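Local coordinates for protein lipopolysaccharide core heptose(I) kinase WaaP (Pseudomonas aeruginosa, PDB 6DFL) that uses ATP, with magnesium as cofactor, to phosphorylate the first heptose of the lipopolysaccharide core, and also acts as an autophosphorylating protein-tyrosine kinase, at residues Arg149-Met154 with Cys167-His172; Val90-Ala95 with Ile187-Ala192; Gly27-Tyr30 with Arg36-Leu39. All blocks are in the same frame, centred on the assembly; numbering follows the deposited sequence.

Interaction 1: Arg149-Met154 with Cys167-His172; sequences RMVGDM and CHFLLH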
# COMPACT_ATOMS: atom_id res chain seq x y z
N ARG A 149 4.21 -4.89 -0.70
CA ARG A 149 4.97 -5.59 0.33
C ARG A 149 4.41 -5.33 1.72
O ARG A 149 4.34 -6.25 2.55
CB ARG A 149 6.45 -5.19 0.28
CG ARG A 149 7.24 -5.92 -0.79
CD ARG A 149 8.74 -5.66 -0.67
NE ARG A 149 9.08 -4.24 -0.57
CZ ARG A 149 9.48 -3.48 -1.59
NH1 ARG A 149 9.59 -4.02 -2.81
NH2 ARG A 149 9.77 -2.19 -1.40
N MSE A 150 4.03 -4.09 2.00
CA MSE A 150 3.62 -3.76 3.35
C MSE A 150 2.29 -4.41 3.66
O MSE A 150 2.12 -5.00 4.73
CB MSE A 150 3.54 -2.27 3.52
CG MSE A 150 4.88 -1.59 3.52
SE MSE A 150 4.60 0.30 3.92
CE MSE A 150 3.96 0.20 5.75
N VAL A 151 1.37 -4.33 2.71
CA VAL A 151 0.04 -4.90 2.92
C VAL A 151 0.12 -6.41 3.04
O VAL A 151 -0.37 -7.00 4.01
CB VAL A 151 -0.91 -4.45 1.78
CG1 VAL A 151 -2.26 -5.13 1.86
CG2 VAL A 151 -1.09 -2.93 1.79
N GLY A 152 0.75 -7.07 2.06
CA GLY A 152 1.10 -8.47 2.21
C GLY A 152 1.73 -8.78 3.55
O GLY A 152 1.29 -9.69 4.25
N ASP A 153 2.75 -8.00 3.94
CA ASP A 153 3.40 -8.22 5.23
C ASP A 153 2.42 -8.05 6.38
O ASP A 153 2.38 -8.88 7.31
CB ASP A 153 4.58 -7.26 5.40
CG ASP A 153 5.91 -7.86 4.89
OD1 ASP A 153 5.88 -8.93 4.25
OD2 ASP A 153 6.98 -7.25 5.14
N MSE A 154 1.61 -7.00 6.34
CA MSE A 154 0.57 -6.76 7.30
C MSE A 154 -0.37 -7.95 7.43
O MSE A 154 -0.66 -8.40 8.53
CB MSE A 154 -0.20 -5.53 6.87
CG MSE A 154 -0.78 -4.69 7.96
SE MSE A 154 -1.66 -3.18 7.07
CE MSE A 154 -3.23 -4.11 6.38
N CYS A 167 -4.29 6.90 1.10
CA CYS A 167 -4.02 8.04 1.96
C CYS A 167 -3.48 7.61 3.32
O CYS A 167 -2.83 8.41 4.00
CB CYS A 167 -5.25 8.95 2.11
SG CYS A 167 -6.78 8.27 2.72
N HIS A 168 -3.67 6.35 3.73
CA HIS A 168 -3.13 5.91 5.00
C HIS A 168 -1.73 5.34 4.88
O HIS A 168 -1.28 4.62 5.79
CB HIS A 168 -4.08 4.91 5.65
CG HIS A 168 -5.34 5.55 6.13
ND1 HIS A 168 -6.56 4.93 6.04
CD2 HIS A 168 -5.57 6.78 6.65
CE1 HIS A 168 -7.50 5.74 6.51
NE2 HIS A 168 -6.92 6.87 6.89
N PHE A 169 -1.03 5.65 3.80
CA PHE A 169 0.37 5.31 3.65
C PHE A 169 1.16 6.60 3.52
O PHE A 169 0.87 7.41 2.63
CB PHE A 169 0.59 4.40 2.44
CG PHE A 169 0.02 3.04 2.62
CD1 PHE A 169 0.81 1.99 3.10
CD2 PHE A 169 -1.32 2.80 2.35
CE1 PHE A 169 0.29 0.76 3.30
CE2 PHE A 169 -1.85 1.54 2.55
CZ PHE A 169 -1.04 0.52 3.02
N LEU A 170 2.13 6.80 4.40
CA LEU A 170 2.92 8.01 4.42
C LEU A 170 4.24 7.79 3.69
O LEU A 170 4.99 6.85 4.01
CB LEU A 170 3.16 8.46 5.86
CG LEU A 170 1.86 8.91 6.56
CD1 LEU A 170 2.14 9.77 7.77
CD2 LEU A 170 0.91 9.61 5.58
N LEU A 171 4.50 8.62 2.70
CA LEU A 171 5.82 8.70 2.09
C LEU A 171 6.65 9.69 2.89
O LEU A 171 6.18 10.79 3.23
CB LEU A 171 5.69 9.13 0.64
CG LEU A 171 7.00 9.49 -0.04
CD1 LEU A 171 7.83 8.24 -0.36
CD2 LEU A 171 6.66 10.25 -1.30
N HIS A 172 7.88 9.31 3.22
CA HIS A 172 8.70 10.12 4.11
C HIS A 172 9.51 11.14 3.32
O HIS A 172 10.28 10.76 2.43
CB HIS A 172 9.61 9.24 4.95
CG HIS A 172 8.91 8.62 6.12
ND1 HIS A 172 8.77 9.27 7.33
CD2 HIS A 172 8.26 7.43 6.25
CE1 HIS A 172 8.09 8.50 8.16
NE2 HIS A 172 7.78 7.38 7.53

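Interaction 2: Val90-Ala95 with Ile187-Ala192; sequences VATMTA and IDLHRA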
# COMPACT_ATOMS: atom_id res chain seq x y z
N VAL A 90 6.90 -3.96 9.98
CA VAL A 90 6.13 -3.10 9.09
C VAL A 90 6.12 -1.70 9.67
O VAL A 90 5.64 -1.48 10.80
CB VAL A 90 4.70 -3.63 8.90
CG1 VAL A 90 3.87 -2.61 8.16
CG2 VAL A 90 4.73 -4.92 8.16
N ALA A 91 6.61 -0.74 8.90
CA ALA A 91 6.82 0.60 9.39
C ALA A 91 5.48 1.31 9.66
O ALA A 91 4.61 1.39 8.78
CB ALA A 91 7.67 1.35 8.37
N THR A 92 5.30 1.80 10.87
CA THR A 92 4.02 2.38 11.25
C THR A 92 4.26 3.40 12.36
O THR A 92 5.40 3.78 12.64
CB THR A 92 3.04 1.28 11.68
OG1 THR A 92 1.75 1.86 11.92
CG2 THR A 92 3.50 0.62 12.95
N MSE A 93 3.16 3.84 12.96
CA MSE A 93 3.22 4.78 14.06
C MSE A 93 3.91 4.15 15.23
O MSE A 93 3.95 2.93 15.36
CB MSE A 93 1.82 5.25 14.48
CG MSE A 93 1.11 6.11 13.46
SE MSE A 93 -0.77 5.69 13.52
CE MSE A 93 -1.49 7.54 13.70
N THR A 94 4.45 4.98 16.11
CA THR A 94 4.98 4.52 17.38
C THR A 94 4.03 5.00 18.46
O THR A 94 3.57 6.15 18.41
CB THR A 94 6.40 5.04 17.59
OG1 THR A 94 7.24 4.47 16.59
CG2 THR A 94 6.91 4.66 18.97
N ALA A 95 3.69 4.12 19.39
CA ALA A 95 2.71 4.40 20.44
C ALA A 95 3.45 4.67 21.74
O ALA A 95 4.16 3.80 22.24
CB ALA A 95 1.76 3.22 20.61
N ILE A 187 -0.44 4.19 8.39
CA ILE A 187 -1.01 4.84 9.57
C ILE A 187 -2.48 4.49 9.64
O ILE A 187 -2.96 3.61 8.91
CB ILE A 187 -0.83 6.37 9.52
CG1 ILE A 187 -1.59 6.93 8.32
CG2 ILE A 187 0.65 6.72 9.47
CD1 ILE A 187 -1.88 8.42 8.40
N ASP A 188 -3.21 5.23 10.49
CA ASP A 188 -4.58 5.02 10.90
C ASP A 188 -4.99 3.57 11.05
O ASP A 188 -5.56 2.99 10.12
CB ASP A 188 -5.58 5.64 9.95
CG ASP A 188 -7.00 5.39 10.41
OD1 ASP A 188 -7.25 5.54 11.63
OD2 ASP A 188 -7.86 5.00 9.60
N LEU A 189 -4.76 2.99 12.22
CA LEU A 189 -5.15 1.61 12.46
C LEU A 189 -6.30 1.53 13.45
O LEU A 189 -6.45 0.52 14.15
CB LEU A 189 -3.92 0.83 12.91
CG LEU A 189 -2.85 0.81 11.81
CD1 LEU A 189 -1.46 0.60 12.35
CD2 LEU A 189 -3.18 -0.26 10.82
N HIS A 190 -7.13 2.57 13.51
CA HIS A 190 -8.04 2.72 14.65
C HIS A 190 -9.08 1.60 14.68
O HIS A 190 -9.55 1.23 15.76
CB HIS A 190 -8.71 4.10 14.61
CG HIS A 190 -9.79 4.20 13.59
ND1 HIS A 190 -9.54 4.28 12.24
CD2 HIS A 190 -11.14 4.17 13.72
CE1 HIS A 190 -10.68 4.31 11.58
NE2 HIS A 190 -11.66 4.25 12.45
N ARG A 191 -9.42 1.04 13.51
CA ARG A 191 -10.29 -0.13 13.34
C ARG A 191 -9.53 -1.42 12.97
O ARG A 191 -10.17 -2.39 12.55
CB ARG A 191 -11.30 0.11 12.22
CG ARG A 191 -12.33 1.15 12.46
CD ARG A 191 -13.52 0.87 11.56
NE ARG A 191 -13.22 1.05 10.15
CZ ARG A 191 -14.04 0.70 9.17
NH1 ARG A 191 -15.20 0.12 9.45
NH2 ARG A 191 -13.69 0.91 7.91
N ALA A 192 -8.21 -1.44 13.06
CA ALA A 192 -7.48 -2.61 12.61
C ALA A 192 -7.74 -3.80 13.53
O ALA A 192 -7.77 -3.68 14.76
CB ALA A 192 -5.98 -2.33 12.55

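Interaction 3: Gly27-Tyr30 with Arg36-Leu39; sequences GKVY and RRTL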
# COMPACT_ATOMS: atom_id res chain seq x y z
N GLY A 27 -4.43 20.97 22.44
CA GLY A 27 -3.98 21.23 21.09
C GLY A 27 -5.16 21.18 20.14
O GLY A 27 -6.31 21.10 20.56
N LYS A 28 -4.84 21.22 18.84
CA LYS A 28 -5.88 21.21 17.83
C LYS A 28 -6.73 19.95 17.97
O LYS A 28 -6.25 18.84 17.71
CB LYS A 28 -5.27 21.29 16.42
CG LYS A 28 -6.31 21.35 15.31
CD LYS A 28 -5.76 22.03 14.06
CE LYS A 28 -4.54 21.30 13.50
NZ LYS A 28 -3.96 22.00 12.31
N VAL A 29 -7.98 20.12 18.40
CA VAL A 29 -8.90 19.02 18.69
C VAL A 29 -9.69 18.67 17.43
O VAL A 29 -10.05 19.55 16.64
CB VAL A 29 -9.83 19.39 19.85
CG1 VAL A 29 -10.77 18.23 20.19
CG2 VAL A 29 -9.02 19.81 21.07
N TYR A 30 -9.96 17.37 17.23
CA TYR A 30 -10.68 16.91 16.04
C TYR A 30 -11.90 16.06 16.38
O TYR A 30 -12.65 16.39 17.31
CB TYR A 30 -9.77 16.06 15.12
CG TYR A 30 -8.41 16.61 14.80
CD1 TYR A 30 -8.19 17.37 13.65
CD2 TYR A 30 -7.32 16.33 15.61
CE1 TYR A 30 -6.92 17.85 13.33
CE2 TYR A 30 -6.05 16.81 15.30
CZ TYR A 30 -5.85 17.57 14.16
OH TYR A 30 -4.59 18.04 13.86
N ARG A 36 -15.76 9.43 21.52
CA ARG A 36 -14.42 9.43 20.96
C ARG A 36 -13.85 10.85 20.90
O ARG A 36 -14.55 11.84 21.17
CB ARG A 36 -14.42 8.78 19.57
CG ARG A 36 -13.34 7.70 19.39
CD ARG A 36 -13.71 6.68 18.31
NE ARG A 36 -13.20 7.05 16.99
CZ ARG A 36 -13.59 6.49 15.85
NH1 ARG A 36 -13.06 6.90 14.70
NH2 ARG A 36 -14.52 5.55 15.86
N ARG A 37 -12.57 10.95 20.56
CA ARG A 37 -11.86 12.22 20.52
C ARG A 37 -10.47 12.01 19.94
O ARG A 37 -9.81 11.02 20.26
CB ARG A 37 -11.75 12.85 21.91
CG ARG A 37 -11.39 14.33 21.92
CD ARG A 37 -11.65 14.93 23.30
NE ARG A 37 -10.47 14.87 24.15
CZ ARG A 37 -9.97 15.90 24.84
NH1 ARG A 37 -10.57 17.09 24.80
NH2 ARG A 37 -8.88 15.72 25.58
N THR A 38 -10.04 12.94 19.08
CA THR A 38 -8.68 12.99 18.57
C THR A 38 -8.16 14.41 18.70
O THR A 38 -8.89 15.36 18.42
CB THR A 38 -8.61 12.57 17.10
OG1 THR A 38 -9.50 11.46 16.88
CG2 THR A 38 -7.19 12.16 16.74
N LEU A 39 -6.90 14.56 19.12
CA LEU A 39 -6.31 15.89 19.18
C LEU A 39 -4.82 15.76 18.98
O LEU A 39 -4.21 14.78 19.40
CB LEU A 39 -6.61 16.59 20.51
CG LEU A 39 -5.97 16.02 21.78
CD1 LEU A 39 -4.89 16.93 22.33
CD2 LEU A 39 -7.02 15.76 22.84

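Interaction 1: Arg149-Met154 with Cys167-His172
Met150, a selenomethionine here, opens the contact by reaching from helix 137-156 to the rim of the Phe169 ring. Its SE lies 4.2 Å from Phe169 CD1 and 5.4 Å from the centre of that ring. The approach is 84° off the ring normal, so the selenium sits at the edge, close to the ring plane. The same side chain also packs on Leu184 and Val186 of strand 184-186. One residue further on, Val151 meets the CZ end of the ring: its CG2 comes to 3.7 Å from Phe169 CZ, at an oblique angle to the ring, and the two side chains cross at about a right angle. At chi1 173° Val151 CG1 stands anti to the backbone N, and CG2, beside that N, is the methyl reaching CZ. No hydrogen bond joins the two segments; the joint is purely apolar and buried. Phe169 is wedged in further by Val186 and by Leu123, a residue of the pocket that holds the bound palmitoyl-phosphopantetheine ligand. The ligand comes within about 7 Å of the Phe169 side chain, and the Asp163 side chain, probably catalytic, lies about 9 Å from it. A Met-aromatic contact thus fastens a long helix of the C-terminal lobe of a protein kinase-like fold to the strand just after the probable catalytic loop.

Interaction 2: Val90-Ala95 with Ile187-Ala192
Thr92 and Ile187 mark the closest approach of two irregular backbones, their CA atoms 5.8 Å apart; beyond this point the chains separate. On the second one, Asp188 takes a positive phi, and a type I beta turn follows from Leu189 to Ala192, closed by Ala192 N to Leu189 O at 2.9 Å. No hydrogen bond crosses between the segments, so side chains make the joint. Met93, a selenomethionine, lays its SE against the backbone at the Ile187-Asp188 link, 4.0 Å from Ile187 CA and 3.9 Å from Asp188 N. Further back along its bent chain, CG touches Ile187 CG2 at 4.1 Å. Thr92 OG1 is turned anti to its backbone N (chi1 -174°), which brings it to 3.5 Å from Leu189 CD1, while its hydrogen bond goes to Val186 O. Within 187-192 the imidazole of His190 grips Asp188: His190 ND1 donates to Asp188 OD1 at 2.7 Å. OD1 accepts with its syn lone pair and lies 26° out of the imidazole plane, and the N-H...O angle is bent to 138°. The Asp188 side chain lies about 4 Å from that of Asp163, the probable catalytic aspartate, which forms a salt bridge with Arg191. Ile187-Asp188-Leu189 probably occupies the place of the kinase DFG motif, with Asp188 matching its aspartate. Segment 90-95 is the link from helix 76-87 to strand 95-101, placed like the loop between helix C and strand beta4 of kinases. Met93 also touches Thr114 of strand 109-115, Val90 packs on helix 137-156, and Ala192 rests on Ala81 of helix 76-87.

Interaction 3: Gly27-Tyr30 with Arg36-Leu39
Tyr30 N donates to Thr38 O at 2.6 Å, with an N-H...O angle of 154° and a C=O...N angle of 163°. This bond belongs to an antiparallel pairing at the edge of the N-lobe sheet, where 27-30 runs beside strand 37-41. The position is consistent with a short, irregular version of kinase strand beta1, the connection to strand 37-41 standing where the glycine-rich loop would be. Only a single bridge forms, between Val29 and Leu39, whose CA atoms come within 4.1 Å. Next to it, Leu39 CA makes a CA-H...O contact of 3.3 Å with Lys28 O. The Tyr30 ring turns its edge to the strand: Thr38 O lies 3.4 Å from Tyr30 CD2, and the same ring atom is 3.7 Å from Leu39 CA. The carbonyl is therefore held by the amide N-H and lined by the rim of the same residue's ring. Tyr30 is an autophosphorylation site, unmodified in this model. Val29 splits its two methyls, CG2 packing 4.1 Å from Leu39 CB and CG1 resting 4.3 Å from Arg37 CG. The guanidinium of Arg37 in turn has Leu39 CD2 over one face, offset toward its rim, and forms a weak, long ion pair with Glu23. Strand 48-53 pairs with 37-41 through Arg37-Ile52 and Leu39-Val50 backbone bonds. With CG between the backbone N and carbonyl carbon (chi1 67°), the Leu39 side chain reaches toward the start of 27-30, and its CD1 ends 4.1 Å from Gly27 N.

From the N terminus, interaction 3 comes first: it closes a tight loop between 27-30 and 36-39 at the edge of the N-lobe sheet, finished before the others begin. Interaction 2 then closes a long loop, from 90-95 to 187-192, joining the region after helix 76-87 to the one after strand 184-186. Interaction 1 falls wholly within that span, tying helix 137-156 to strand 169-172 in the C-lobe. The two meet directly: His168 O and Ile187 N are 2.8 Å apart, a probable hydrogen bond, and Met150 CE packs against Ala91 O. Interaction 3 touches interaction 2 through Arg36 and His190, but stays about 10 Å from interaction 1 at the nearest atoms.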